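Local coordinates for hypothetical protein PG1100 (PDB 1ZBS) that probably acts as an ATP-dependent N-acetylglucosamine kinase of the ASKHA fold, although its function has not been established, at residues K11-I16 and L23-T28; R61-Y66 and P87-I92; A95-G100 and A113-T118; A104-S109 and P237-G242; V244-R249 and V266-M271. All coordinates share one frame; numbering follows the deposited sequence.

Contact 1. Residues K11-I16 and L23-T28; sequences KTDWCI and LGRFQT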
# COMPACT_ATOMS: atom_id res chain seq x y z
N LYS A 11 -5.49 9.90 17.62
CA LYS A 11 -5.80 10.27 19.00
C LYS A 11 -7.32 10.35 19.23
O LYS A 11 -8.11 10.24 18.29
CB LYS A 11 -5.16 11.62 19.34
CG LYS A 11 -6.04 12.85 19.06
CD LYS A 11 -6.30 13.11 17.58
CE LYS A 11 -5.14 13.86 16.91
NZ LYS A 11 -5.43 14.16 15.45
N THR A 12 -7.72 10.54 20.49
CA THR A 12 -9.13 10.66 20.82
C THR A 12 -9.38 12.00 21.49
O THR A 12 -8.74 12.33 22.49
CB THR A 12 -9.57 9.55 21.78
OG1 THR A 12 -9.13 8.28 21.28
CG2 THR A 12 -11.09 9.54 21.90
N ASP A 13 -10.31 12.77 20.95
CA ASP A 13 -10.63 14.08 21.52
C ASP A 13 -11.86 14.00 22.42
O ASP A 13 -12.92 13.53 22.00
CB ASP A 13 -10.86 15.10 20.40
CG ASP A 13 -10.86 16.52 20.91
OD1 ASP A 13 -11.02 17.45 20.08
OD2 ASP A 13 -10.69 16.71 22.13
N TRP A 14 -11.72 14.47 23.66
CA TRP A 14 -12.81 14.44 24.62
C TRP A 14 -13.26 15.84 25.03
O TRP A 14 -12.50 16.81 24.97
CB TRP A 14 -12.40 13.69 25.89
CG TRP A 14 -12.15 12.23 25.73
CD1 TRP A 14 -10.95 11.63 25.49
CD2 TRP A 14 -13.12 11.18 25.81
NE1 TRP A 14 -11.11 10.26 25.44
CE2 TRP A 14 -12.43 9.96 25.63
CE3 TRP A 14 -14.50 11.16 26.03
CZ2 TRP A 14 -13.08 8.72 25.65
CZ3 TRP A 14 -15.15 9.92 26.05
CH2 TRP A 14 -14.44 8.72 25.86
N CYS A 15 -14.52 15.94 25.46
CA CYS A 15 -15.09 17.20 25.92
C CYS A 15 -16.26 17.00 26.87
O CYS A 15 -17.19 16.24 26.59
CB CYS A 15 -15.55 18.06 24.75
SG CYS A 15 -16.55 19.50 25.27
N ILE A 16 -16.20 17.69 28.00
CA ILE A 16 -17.26 17.65 28.99
C ILE A 16 -18.05 18.93 28.78
O ILE A 16 -17.58 20.02 29.11
CB ILE A 16 -16.70 17.60 30.43
CG1 ILE A 16 -15.96 16.28 30.65
CG2 ILE A 16 -17.83 17.72 31.43
CD1 ILE A 16 -15.42 16.13 32.06
N LEU A 23 -16.99 22.66 29.26
CA LEU A 23 -16.43 22.85 30.60
C LEU A 23 -15.11 22.11 30.69
O LEU A 23 -14.28 22.40 31.55
CB LEU A 23 -17.39 22.33 31.66
CG LEU A 23 -18.80 22.92 31.66
CD1 LEU A 23 -19.52 22.41 32.89
CD2 LEU A 23 -18.75 24.45 31.66
N GLY A 24 -14.93 21.14 29.80
CA GLY A 24 -13.71 20.34 29.78
C GLY A 24 -13.31 19.97 28.36
O GLY A 24 -14.16 19.90 27.47
N ARG A 25 -12.02 19.72 28.14
CA ARG A 25 -11.52 19.36 26.82
C ARG A 25 -10.20 18.59 27.06
O ARG A 25 -9.14 19.19 27.25
CB ARG A 25 -11.33 20.65 25.99
CG ARG A 25 -11.23 20.50 24.45
CD ARG A 25 -12.41 19.78 23.78
NE ARG A 25 -12.17 19.58 22.34
CZ ARG A 25 -12.28 20.54 21.42
NH1 ARG A 25 -12.64 21.77 21.78
NH2 ARG A 25 -11.99 20.29 20.14
N PHE A 26 -10.30 17.26 27.07
CA PHE A 26 -9.14 16.38 27.31
C PHE A 26 -8.51 15.94 26.01
O PHE A 26 -9.04 16.20 24.92
CB PHE A 26 -9.58 15.13 28.08
CG PHE A 26 -10.53 15.41 29.20
CD1 PHE A 26 -11.64 14.60 29.41
CD2 PHE A 26 -10.34 16.52 30.03
CE1 PHE A 26 -12.54 14.87 30.42
CE2 PHE A 26 -11.24 16.80 31.05
CZ PHE A 26 -12.34 15.98 31.25
N GLN A 27 -7.38 15.25 26.12
CA GLN A 27 -6.66 14.77 24.95
C GLN A 27 -6.05 13.41 25.25
O GLN A 27 -5.03 13.33 25.93
CB GLN A 27 -5.54 15.76 24.60
CG GLN A 27 -5.28 15.97 23.12
CD GLN A 27 -6.24 16.99 22.50
OE1 GLN A 27 -7.36 16.65 22.10
NE2 GLN A 27 -5.80 18.25 22.44
N THR A 28 -6.67 12.34 24.76
CA THR A 28 -6.13 11.01 24.98
C THR A 28 -5.79 10.43 23.61
O THR A 28 -5.65 11.19 22.65
CB THR A 28 -7.15 10.07 25.67
OG1 THR A 28 -6.50 8.84 26.02
CG2 THR A 28 -8.30 9.77 24.74
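D13 and R25 pair across a beta hairpin of the ASKHA-type N-terminal sheet, strands 11-18 and 21-29, whose short segments run antiparallel at 159°. R25 comes to the carboxylate side-on, with the two flat groups only 21° apart. R25 NH2 donates to D13 OD1 at 3.0 Å and R25 NE to D13 OD2 at 3.2 Å, both on the syn side. D13 CG stands anti to the backbone N (chi1 -166°), while the R25 chain bends at chi2 and carries CD past W14 O. Selenomethionine M271 packs against R25 on this face.

T12, W14, I16, F26 and T28 line the other face, where W14, I16 and F26 meet helix 38-53. T12 and T28 lie side by side, T28 CG2 against T12 CB. The same methyl lies at the edge of the W14 indole, in its plane, though its modelled closeness to both residues is doubtful; W14 NE1 is buried with no partner in the model. F26 turns obliquely to W14, bringing F26 CD1 to 3.7 Å from W14 CB.

A classic beta bulge puts both L23 and G24 opposite I16. I16 O therefore takes two donors: G24 N at 3.0 Å, in the carbonyl plane on a lone pair, and L23 N at 2.7 Å, nearly in line with the C=O bond.

Contact 2. Residues R61-Y66 and P87-I92; sequences RAVYFY and PHCDRI
R61, A62 and V63 meet C89 to I92 at the start of a beta-alpha-beta unit, in which strand 62-67 crosses through helix 75-85 to the parallel edge strand 91-95. The pairing rests on V63 N, which donates to R91 O at 2.8 Å. Two residues earlier R61 O takes two weak bonds, from D90 N and R91 N, where the chain 87-90 is still irregular.

V63 and I92 lie side by side and point the same way, on the face that I92 shares with L82 of the crossing helix. V63 CG1 stands between the backbone N and the carbonyl carbon (chi1 36°), and I92 CD1 presses on it tightly at 3.3 Å. C89 SG reaches V63 CG1 at 3.6 Å and lies beside A62 CA at 3.5 Å. On the reverse face A62 CB and R91 CB stand 3.9 Å apart; beyond them R91 CD approaches Y64 OH, the Y64 ring and R91 guanidinium being nearly parallel, 14° apart.

The R61 chain bends at chi2 and chi3 and turns its guanidinium back toward D90, but R61 NE stays 3.8 Å from D90 OD1, a long salt bridge with the two planes 84° apart. R61 NH2 is hydrogen-bonded to S58 O. The backbone bond at V63 and the packing around its CG1 thus carry the pairing, while the long R61-D90 pair probably adds a weaker electrostatic term.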
# COMPACT_ATOMS: atom_id res chain seq x y z
N ARG A 61 -23.97 12.59 33.16
CA ARG A 61 -25.29 11.96 33.06
C ARG A 61 -25.46 11.17 31.76
O ARG A 61 -26.39 10.38 31.62
CB ARG A 61 -26.36 13.04 33.18
CG ARG A 61 -26.35 13.79 34.51
CD ARG A 61 -27.24 13.11 35.54
NE ARG A 61 -26.83 11.74 35.81
CZ ARG A 61 -25.68 11.41 36.39
NH1 ARG A 61 -25.38 10.13 36.59
NH2 ARG A 61 -24.83 12.36 36.76
N ALA A 62 -24.55 11.40 30.82
CA ALA A 62 -24.58 10.71 29.54
C ALA A 62 -23.24 10.89 28.85
O ALA A 62 -22.51 11.85 29.10
CB ALA A 62 -25.71 11.26 28.66
N VAL A 63 -22.93 9.93 27.98
CA VAL A 63 -21.69 9.92 27.22
C VAL A 63 -21.99 9.49 25.78
O VAL A 63 -22.73 8.53 25.54
CB VAL A 63 -20.63 8.97 27.86
CG1 VAL A 63 -21.32 7.76 28.45
CG2 VAL A 63 -19.62 8.52 26.81
N TYR A 64 -21.40 10.22 24.83
CA TYR A 64 -21.57 9.96 23.40
C TYR A 64 -20.18 9.82 22.78
O TYR A 64 -19.39 10.78 22.74
CB TYR A 64 -22.33 11.11 22.72
CG TYR A 64 -23.66 11.44 23.36
CD1 TYR A 64 -23.77 12.46 24.30
CD2 TYR A 64 -24.81 10.74 23.01
CE1 TYR A 64 -25.00 12.79 24.88
CE2 TYR A 64 -26.05 11.05 23.58
CZ TYR A 64 -26.14 12.08 24.51
OH TYR A 64 -27.37 12.40 25.06
N PHE A 65 -19.89 8.62 22.30
CA PHE A 65 -18.60 8.32 21.70
C PHE A 65 -18.70 8.08 20.21
O PHE A 65 -19.59 7.38 19.73
CB PHE A 65 -18.00 7.09 22.39
CG PHE A 65 -16.59 6.80 21.98
CD1 PHE A 65 -16.32 6.02 20.86
CD2 PHE A 65 -15.52 7.34 22.69
CE1 PHE A 65 -15.02 5.78 20.45
CE2 PHE A 65 -14.21 7.11 22.30
CZ PHE A 65 -13.95 6.33 21.18
N TYR A 66 -17.78 8.68 19.47
CA TYR A 66 -17.72 8.55 18.03
C TYR A 66 -16.29 8.17 17.67
O TYR A 66 -15.34 8.87 18.04
CB TYR A 66 -18.08 9.88 17.37
CG TYR A 66 -19.50 10.31 17.60
CD1 TYR A 66 -20.55 9.68 16.94
CD2 TYR A 66 -19.81 11.35 18.48
CE1 TYR A 66 -21.87 10.07 17.14
CE2 TYR A 66 -21.13 11.75 18.70
CZ TYR A 66 -22.15 11.10 18.02
OH TYR A 66 -23.46 11.49 18.21
N PRO A 87 -20.15 3.82 35.96
CA PRO A 87 -21.24 2.87 36.24
C PRO A 87 -22.55 3.55 36.62
O PRO A 87 -23.62 2.93 36.57
CB PRO A 87 -20.67 2.02 37.37
CG PRO A 87 -19.78 2.98 38.10
CD PRO A 87 -19.08 3.69 36.96
N HIS A 88 -22.47 4.82 37.00
CA HIS A 88 -23.68 5.54 37.38
C HIS A 88 -24.17 6.47 36.28
O HIS A 88 -25.00 7.34 36.51
CB HIS A 88 -23.45 6.31 38.68
CG HIS A 88 -23.08 5.43 39.83
ND1 HIS A 88 -23.84 4.34 40.19
CD2 HIS A 88 -22.01 5.43 40.66
CE1 HIS A 88 -23.26 3.70 41.19
NE2 HIS A 88 -22.14 4.35 41.49
N CYS A 89 -23.65 6.27 35.07
CA CYS A 89 -24.05 7.07 33.92
C CYS A 89 -25.41 6.58 33.43
O CYS A 89 -25.65 5.38 33.36
CB CYS A 89 -23.02 6.94 32.80
SG CYS A 89 -23.33 8.10 31.45
N ASP A 90 -26.29 7.51 33.08
CA ASP A 90 -27.63 7.16 32.60
C ASP A 90 -27.69 6.68 31.14
O ASP A 90 -28.35 5.69 30.84
CB ASP A 90 -28.58 8.35 32.76
CG ASP A 90 -29.12 8.49 34.18
OD1 ASP A 90 -29.70 9.56 34.49
OD2 ASP A 90 -28.99 7.54 34.99
N ARG A 91 -27.01 7.39 30.24
CA ARG A 91 -27.03 7.03 28.83
C ARG A 91 -25.64 6.98 28.21
O ARG A 91 -24.85 7.92 28.33
CB ARG A 91 -27.90 8.04 28.07
CG ARG A 91 -28.27 7.63 26.65
CD ARG A 91 -29.02 8.74 25.92
NE ARG A 91 -30.28 9.13 26.57
CZ ARG A 91 -31.40 8.40 26.55
NH1 ARG A 91 -31.43 7.23 25.93
NH2 ARG A 91 -32.49 8.85 27.17
N ILE A 92 -25.36 5.87 27.54
CA ILE A 92 -24.07 5.65 26.88
C ILE A 92 -24.27 5.14 25.46
O ILE A 92 -24.68 4.00 25.25
CB ILE A 92 -23.23 4.63 27.66
CG1 ILE A 92 -22.10 4.11 26.78
CG2 ILE A 92 -24.12 3.51 28.17
CD1 ILE A 92 -21.16 5.20 26.31

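Contact 3. Residues A95-G100 and A113-T118; sequences AGDMLG and ACILGT
Selenomethionine M98 reaches from the first turn of helix 97-105 to A113 and I115 on strand 111-116, the first strand of the C-terminal sheet. Apolar contact dominates. M98 CG leaves anti to the backbone N (chi1 -173°), and the chain then bends at chi2 and chi3, bringing the terminal methyl M98 CE to 3.7 Å from A113 CB. M98 CE lies equally close to I115 CG1, also 3.7 Å, as the M98 and I115 side chains slide past each other in opposite directions. I115 in turn points its CD1 at the helix start, 3.9 Å from D97 O and 4.0 Å from M98 CA.

Polar atoms enter only as surfaces for carbon. M98 CE rests 3.2 Å from A113 O, and no hydrogen bond joins the two segments. Within the helix G96 is the N-cap, and its O accepts from G100 N at 3.2 Å.

C123 and N121 of strand 120-125, with I130 and N133 of strand 130-133, also touch M98, so its side chain lies across three adjacent strands. C114 faces the other way, toward F223 and V228 of helix 210-229. The C-terminal sheet is therefore layered between that helix and helix 97-105, which follows directly on the last strand of the N-terminal sheet.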
# COMPACT_ATOMS: atom_id res chain seq x y z
N ALA A 95 -21.05 5.27 18.54
CA ALA A 95 -21.31 5.31 17.10
C ALA A 95 -20.03 5.58 16.31
O ALA A 95 -19.03 6.01 16.87
CB ALA A 95 -22.35 6.38 16.79
N GLY A 96 -20.09 5.32 15.01
CA GLY A 96 -18.93 5.54 14.16
C GLY A 96 -18.55 7.00 14.01
O GLY A 96 -19.37 7.89 14.23
N ASP A 97 -17.30 7.24 13.63
CA ASP A 97 -16.81 8.60 13.45
C ASP A 97 -17.43 9.29 12.24
O ASP A 97 -17.52 10.52 12.19
CB ASP A 97 -15.28 8.62 13.34
CG ASP A 97 -14.75 7.72 12.24
OD1 ASP A 97 -13.58 7.91 11.85
OD2 ASP A 97 -15.47 6.81 11.77
N MSE A 98 -17.85 8.50 11.25
CA MSE A 98 -18.45 9.05 10.04
C MSE A 98 -19.77 9.71 10.41
O MSE A 98 -20.09 10.81 9.95
CB MSE A 98 -18.68 7.94 9.01
CG MSE A 98 -19.14 8.41 7.64
SE MSE A 98 -17.88 9.56 6.71
CE MSE A 98 -18.45 11.30 7.36
N LEU A 99 -20.53 9.04 11.27
CA LEU A 99 -21.81 9.55 11.73
C LEU A 99 -21.61 10.80 12.58
O LEU A 99 -22.39 11.75 12.52
CB LEU A 99 -22.54 8.47 12.53
CG LEU A 99 -23.82 8.92 13.24
CD1 LEU A 99 -24.82 9.46 12.23
CD2 LEU A 99 -24.41 7.74 14.01
N GLY A 100 -20.55 10.78 13.38
CA GLY A 100 -20.25 11.92 14.22
C GLY A 100 -19.93 13.12 13.36
O GLY A 100 -20.27 14.25 13.70
N ALA A 113 -21.33 14.04 3.91
CA ALA A 113 -20.28 14.33 4.88
C ALA A 113 -19.02 13.53 4.56
O ALA A 113 -19.08 12.31 4.35
CB ALA A 113 -20.77 14.01 6.29
N CYS A 114 -17.89 14.22 4.54
CA CYS A 114 -16.61 13.57 4.22
C CYS A 114 -15.54 13.82 5.26
O CYS A 114 -15.47 14.89 5.87
CB CYS A 114 -16.09 14.06 2.88
SG CYS A 114 -17.22 13.93 1.53
N ILE A 115 -14.69 12.82 5.44
CA ILE A 115 -13.58 12.94 6.37
C ILE A 115 -12.28 12.89 5.57
O ILE A 115 -12.12 12.05 4.68
CB ILE A 115 -13.59 11.80 7.39
CG1 ILE A 115 -14.87 11.87 8.23
CG2 ILE A 115 -12.34 11.89 8.27
CD1 ILE A 115 -14.95 10.81 9.31
N LEU A 116 -11.38 13.81 5.87
CA LEU A 116 -10.08 13.86 5.20
C LEU A 116 -9.02 14.08 6.28
O LEU A 116 -8.70 15.22 6.63
CB LEU A 116 -10.06 15.02 4.19
CG LEU A 116 -9.68 14.80 2.73
CD1 LEU A 116 -10.48 13.64 2.15
CD2 LEU A 116 -9.94 16.08 1.92
N GLY A 117 -8.52 12.97 6.84
CA GLY A 117 -7.50 13.02 7.87
C GLY A 117 -6.45 11.95 7.56
O GLY A 117 -5.96 11.88 6.43
N THR A 118 -6.10 11.12 8.53
CA THR A 118 -5.12 10.06 8.32
C THR A 118 -5.67 9.14 7.22
O THR A 118 -4.94 8.69 6.33
CB THR A 118 -4.90 9.23 9.60
OG1 THR A 118 -4.45 10.09 10.65
CG2 THR A 118 -3.87 8.13 9.38

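Contact 4. Residues A104-S109 and P237-G242; sequences ALCGDS and PLHFIG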
# COMPACT_ATOMS: atom_id res chain seq x y z
N ALA A 104 -22.15 16.64 13.05
CA ALA A 104 -21.49 17.91 13.35
C ALA A 104 -21.56 18.89 12.18
O ALA A 104 -21.72 20.09 12.40
CB ALA A 104 -20.04 17.66 13.73
N LEU A 105 -21.44 18.38 10.96
CA LEU A 105 -21.46 19.23 9.77
C LEU A 105 -22.85 19.47 9.18
O LEU A 105 -23.17 20.57 8.74
CB LEU A 105 -20.58 18.62 8.68
CG LEU A 105 -19.09 18.48 8.98
CD1 LEU A 105 -18.41 17.67 7.88
CD2 LEU A 105 -18.47 19.86 9.10
N CYS A 106 -23.66 18.42 9.17
CA CYS A 106 -24.99 18.51 8.60
C CYS A 106 -26.04 18.91 9.62
O CYS A 106 -27.04 19.55 9.28
CB CYS A 106 -25.37 17.17 7.97
SG CYS A 106 -24.27 16.72 6.63
N GLY A 107 -25.81 18.54 10.87
CA GLY A 107 -26.74 18.87 11.93
C GLY A 107 -27.97 17.99 11.92
O GLY A 107 -27.99 16.92 12.54
N ASP A 108 -29.00 18.42 11.21
CA ASP A 108 -30.22 17.64 11.14
C ASP A 108 -30.80 17.67 9.74
O ASP A 108 -31.97 17.33 9.52
CB ASP A 108 -31.23 18.21 12.14
CG ASP A 108 -31.49 19.69 11.93
OD1 ASP A 108 -32.04 20.05 10.86
OD2 ASP A 108 -31.13 20.50 12.82
N SER A 109 -29.98 18.07 8.77
CA SER A 109 -30.41 18.16 7.39
C SER A 109 -29.68 17.17 6.49
O SER A 109 -28.62 16.66 6.84
CB SER A 109 -30.19 19.58 6.87
OG SER A 109 -28.82 19.95 7.02
N PRO A 237 -24.44 20.13 -0.99
CA PRO A 237 -23.12 20.73 -0.81
C PRO A 237 -22.22 19.78 -0.02
O PRO A 237 -22.69 19.07 0.87
CB PRO A 237 -23.44 22.01 -0.03
CG PRO A 237 -24.59 21.58 0.82
CD PRO A 237 -25.46 20.83 -0.18
N LEU A 238 -20.93 19.76 -0.35
CA LEU A 238 -19.97 18.88 0.33
C LEU A 238 -19.45 19.43 1.66
O LEU A 238 -18.90 20.53 1.72
CB LEU A 238 -18.78 18.61 -0.59
CG LEU A 238 -18.89 17.50 -1.64
CD1 LEU A 238 -20.26 17.49 -2.26
CD2 LEU A 238 -17.80 17.70 -2.69
N HIS A 239 -19.62 18.66 2.72
CA HIS A 239 -19.15 19.05 4.03
C HIS A 239 -17.95 18.18 4.38
O HIS A 239 -17.99 16.96 4.20
CB HIS A 239 -20.26 18.87 5.06
CG HIS A 239 -21.37 19.87 4.92
ND1 HIS A 239 -21.21 21.20 5.24
CD2 HIS A 239 -22.64 19.74 4.47
CE1 HIS A 239 -22.33 21.85 4.99
NE2 HIS A 239 -23.22 20.98 4.52
N PHE A 240 -16.88 18.80 4.87
CA PHE A 240 -15.66 18.06 5.19
C PHE A 240 -15.15 18.25 6.59
O PHE A 240 -15.34 19.30 7.21
CB PHE A 240 -14.52 18.44 4.24
CG PHE A 240 -14.70 17.94 2.84
CD1 PHE A 240 -14.05 16.79 2.41
CD2 PHE A 240 -15.50 18.64 1.93
CE1 PHE A 240 -14.17 16.33 1.10
CE2 PHE A 240 -15.64 18.20 0.62
CZ PHE A 240 -14.97 17.04 0.20
N ILE A 241 -14.48 17.23 7.09
CA ILE A 241 -13.91 17.29 8.42
C ILE A 241 -12.51 16.68 8.35
O ILE A 241 -12.22 15.87 7.47
CB ILE A 241 -14.81 16.55 9.44
CG1 ILE A 241 -14.77 17.30 10.76
CG2 ILE A 241 -14.38 15.11 9.60
CD1 ILE A 241 -15.59 18.59 10.74
N GLY A 242 -11.62 17.07 9.26
CA GLY A 242 -10.30 16.49 9.25
C GLY A 242 -9.12 17.42 9.06
O GLY A 242 -9.22 18.49 8.45
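C106 O, on the residue whose SG approaches H239, accepts from S109 twice: from S109 OG at 2.9 Å, tilted 18° from the carbonyl plane, and weakly from the backbone N. These bonds fasten the turn that follows helix 97-105, where G107 takes a positive phi. L105 and C106, just before G107, pack on strand 238-241, an interior strand of the C-terminal sheet of the ASKHA fold, between strands 111-116 and 263-267.

L105 carries most of the packing. Its CG stands anti to the carbonyl carbon (chi1 -63°), and the two methyls fork over the strand. L105 CD1 lies 3.6 Å from H239 CB and 3.5 Å from F240 O, touching both side chain and backbone. L105 CD2 meets I241 CD1 at 3.5 Å, the two side chains crossing at a slant, whereas L105 and H239 slide past each other in opposite directions. I241 is also backed by P270, and L105 by S265 of the next strand. F240 turns its ring the other way, against F223 of helix 210-229 and L252 of helix 249-258.

H239 lays one face of its imidazole toward L105, and its ND1 is hydrogen-bonded to S265 OG, which probably helps fix the ring's rotation. C106 SG comes in obliquely, 4.1 Å from H239 CD2. Over the centre of the H239 ring face sits the backbone oxygen L105 O, 4.0 Å above the plane.

Contact 5. Residues V244-R249 and V266-M271; sequences VAFHYR and VLQSPM
F246 and Q268 bring their CA atoms within 5.2 Å, where the short helix 243-247 passes the point at which strand 263-267 gives way to loop. V266 points its CB at the helix; V266 CG2, anti to the backbone N, lies 3.8 Å from A245 CB and 3.5 Å from A245 O. V266 CG1 looks instead toward R249 CB, more loosely.

F246 swings its ring out beside Q268, with CG anti to the backbone N (chi1 -169°). The two side chains cross at about a right angle: Q268 CB sits 3.8 Å from F246 CG, and Q268 OE1 comes obliquely to 3.7 Å from F246 CD2. The Q268 chain is extended beyond CG, which carries its amide on to H247. There Q268 NE2 stands 3.6 Å from H247 NE2, the amide and ring planes 86° apart.

The contact packs the connecting helix of a beta-alpha-beta crossover against its second strand: strand 238-241 leads through helices 243-247 and 249-258 into the parallel neighbour 263-267. A245 also touches F240 of the first of these strands.

The R249 chain runs extended from CG to NE and places NH1 above the centre of the F246 ring face, where it also makes a weak hydrogen bond to F246 O. Past the strand, S269 OG accepts from the N of selenomethionine M271 at 2.9 Å and 159°, a capping bond at the start of helix 271-280.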
# COMPACT_ATOMS: atom_id res chain seq x y z
N VAL A 244 -6.40 17.05 7.21
CA VAL A 244 -6.01 17.24 5.81
C VAL A 244 -6.98 18.14 5.04
O VAL A 244 -6.56 18.96 4.21
CB VAL A 244 -5.89 15.89 5.08
CG1 VAL A 244 -5.71 16.12 3.58
CG2 VAL A 244 -4.70 15.09 5.64
N ALA A 245 -8.28 17.98 5.30
CA ALA A 245 -9.29 18.80 4.63
C ALA A 245 -9.06 20.25 5.02
O ALA A 245 -9.16 21.15 4.19
CB ALA A 245 -10.70 18.37 5.04
N PHE A 246 -8.75 20.46 6.29
CA PHE A 246 -8.50 21.79 6.79
C PHE A 246 -7.19 22.33 6.20
O PHE A 246 -7.19 23.28 5.43
CB PHE A 246 -8.44 21.77 8.32
CG PHE A 246 -8.43 23.14 8.93
CD1 PHE A 246 -9.41 24.07 8.60
CD2 PHE A 246 -7.42 23.51 9.82
CE1 PHE A 246 -9.39 25.36 9.13
CE2 PHE A 246 -7.39 24.79 10.36
CZ PHE A 246 -8.37 25.72 10.01
N HIS A 247 -6.07 21.70 6.55
CA HIS A 247 -4.77 22.15 6.06
C HIS A 247 -4.68 22.35 4.54
O HIS A 247 -3.86 23.14 4.06
CB HIS A 247 -3.66 21.19 6.52
CG HIS A 247 -3.52 21.13 8.01
ND1 HIS A 247 -3.63 22.24 8.82
CD2 HIS A 247 -3.29 20.08 8.85
CE1 HIS A 247 -3.48 21.88 10.08
NE2 HIS A 247 -3.27 20.58 10.13
N TYR A 248 -5.51 21.64 3.79
CA TYR A 248 -5.48 21.76 2.33
C TYR A 248 -6.78 22.35 1.79
O TYR A 248 -7.09 22.20 0.59
CB TYR A 248 -5.24 20.38 1.71
CG TYR A 248 -3.89 19.79 2.04
CD1 TYR A 248 -2.78 20.05 1.23
CD2 TYR A 248 -3.70 19.00 3.17
CE1 TYR A 248 -1.53 19.53 1.53
CE2 TYR A 248 -2.45 18.48 3.49
CZ TYR A 248 -1.37 18.74 2.66
OH TYR A 248 -0.14 18.20 2.96
N ARG A 249 -7.53 23.03 2.66
CA ARG A 249 -8.81 23.63 2.28
C ARG A 249 -8.78 24.38 0.96
O ARG A 249 -9.65 24.17 0.12
CB ARG A 249 -9.33 24.55 3.40
CG ARG A 249 -8.38 25.64 3.88
CD ARG A 249 -9.08 26.54 4.90
NE ARG A 249 -8.18 27.55 5.46
CZ ARG A 249 -7.22 27.29 6.34
NH1 ARG A 249 -7.03 26.06 6.78
NH2 ARG A 249 -6.43 28.27 6.77
N VAL A 266 -15.87 23.19 5.62
CA VAL A 266 -14.72 22.39 6.01
C VAL A 266 -14.23 22.88 7.36
O VAL A 266 -13.98 24.06 7.54
CB VAL A 266 -13.57 22.46 4.96
CG1 VAL A 266 -13.26 23.90 4.60
CG2 VAL A 266 -12.33 21.77 5.52
N LEU A 267 -14.12 21.95 8.30
CA LEU A 267 -13.65 22.25 9.65
C LEU A 267 -12.68 21.15 10.07
O LEU A 267 -12.82 19.99 9.67
CB LEU A 267 -14.83 22.27 10.63
CG LEU A 267 -15.72 23.53 10.73
CD1 LEU A 267 -16.90 23.25 11.66
CD2 LEU A 267 -14.89 24.69 11.27
N GLN A 268 -11.69 21.50 10.89
CA GLN A 268 -10.71 20.52 11.33
C GLN A 268 -11.34 19.47 12.26
O GLN A 268 -11.16 18.26 12.06
CB GLN A 268 -9.53 21.22 12.02
CG GLN A 268 -8.48 20.27 12.58
CD GLN A 268 -7.10 20.91 12.72
OE1 GLN A 268 -6.98 22.06 13.15
NE2 GLN A 268 -6.06 20.15 12.39
N SER A 269 -12.12 19.94 13.24
CA SER A 269 -12.78 19.08 14.23
C SER A 269 -14.31 19.18 14.22
O SER A 269 -14.88 20.22 13.87
CB SER A 269 -12.27 19.43 15.64
OG SER A 269 -13.11 18.91 16.67
N PRO A 270 -15.00 18.08 14.56
CA PRO A 270 -16.47 18.09 14.59
C PRO A 270 -16.93 18.36 16.02
O PRO A 270 -18.13 18.38 16.30
CB PRO A 270 -16.82 16.67 14.16
CG PRO A 270 -15.75 15.88 14.83
CD PRO A 270 -14.49 16.70 14.53
N MSE A 271 -15.98 18.55 16.92
CA MSE A 271 -16.31 18.76 18.31
C MSE A 271 -17.35 19.86 18.55
O MSE A 271 -18.39 19.60 19.15
CB MSE A 271 -15.06 19.05 19.13
CG MSE A 271 -15.31 18.89 20.61
SE MSE A 271 -16.11 17.16 21.04
CE MSE A 271 -17.98 17.62 21.01

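Contacts 1 and 2 hold strands of the N-terminal sheet together, and the others build the C-terminal sheet and its covering. Contacts 3 and 4 are buried and almost wholly apolar across their segments; both use helix 97-105, and their strands are neighbours, joined by the probable bonds C114 N to H239 O and L116 N to I241 O. Contact 5 lies at the surface, where amide, imidazole and guanidinium groups join the aliphatic packing of A245 and V266. Backbone pairing governs contacts 1 and 2, each with a charged pair, bidentate in contact 1 and long in contact 2; W14 and F65 pack between them. Contact 5 touches contact 1 through M271, R25 and C15, which bridges the two halves of the chain.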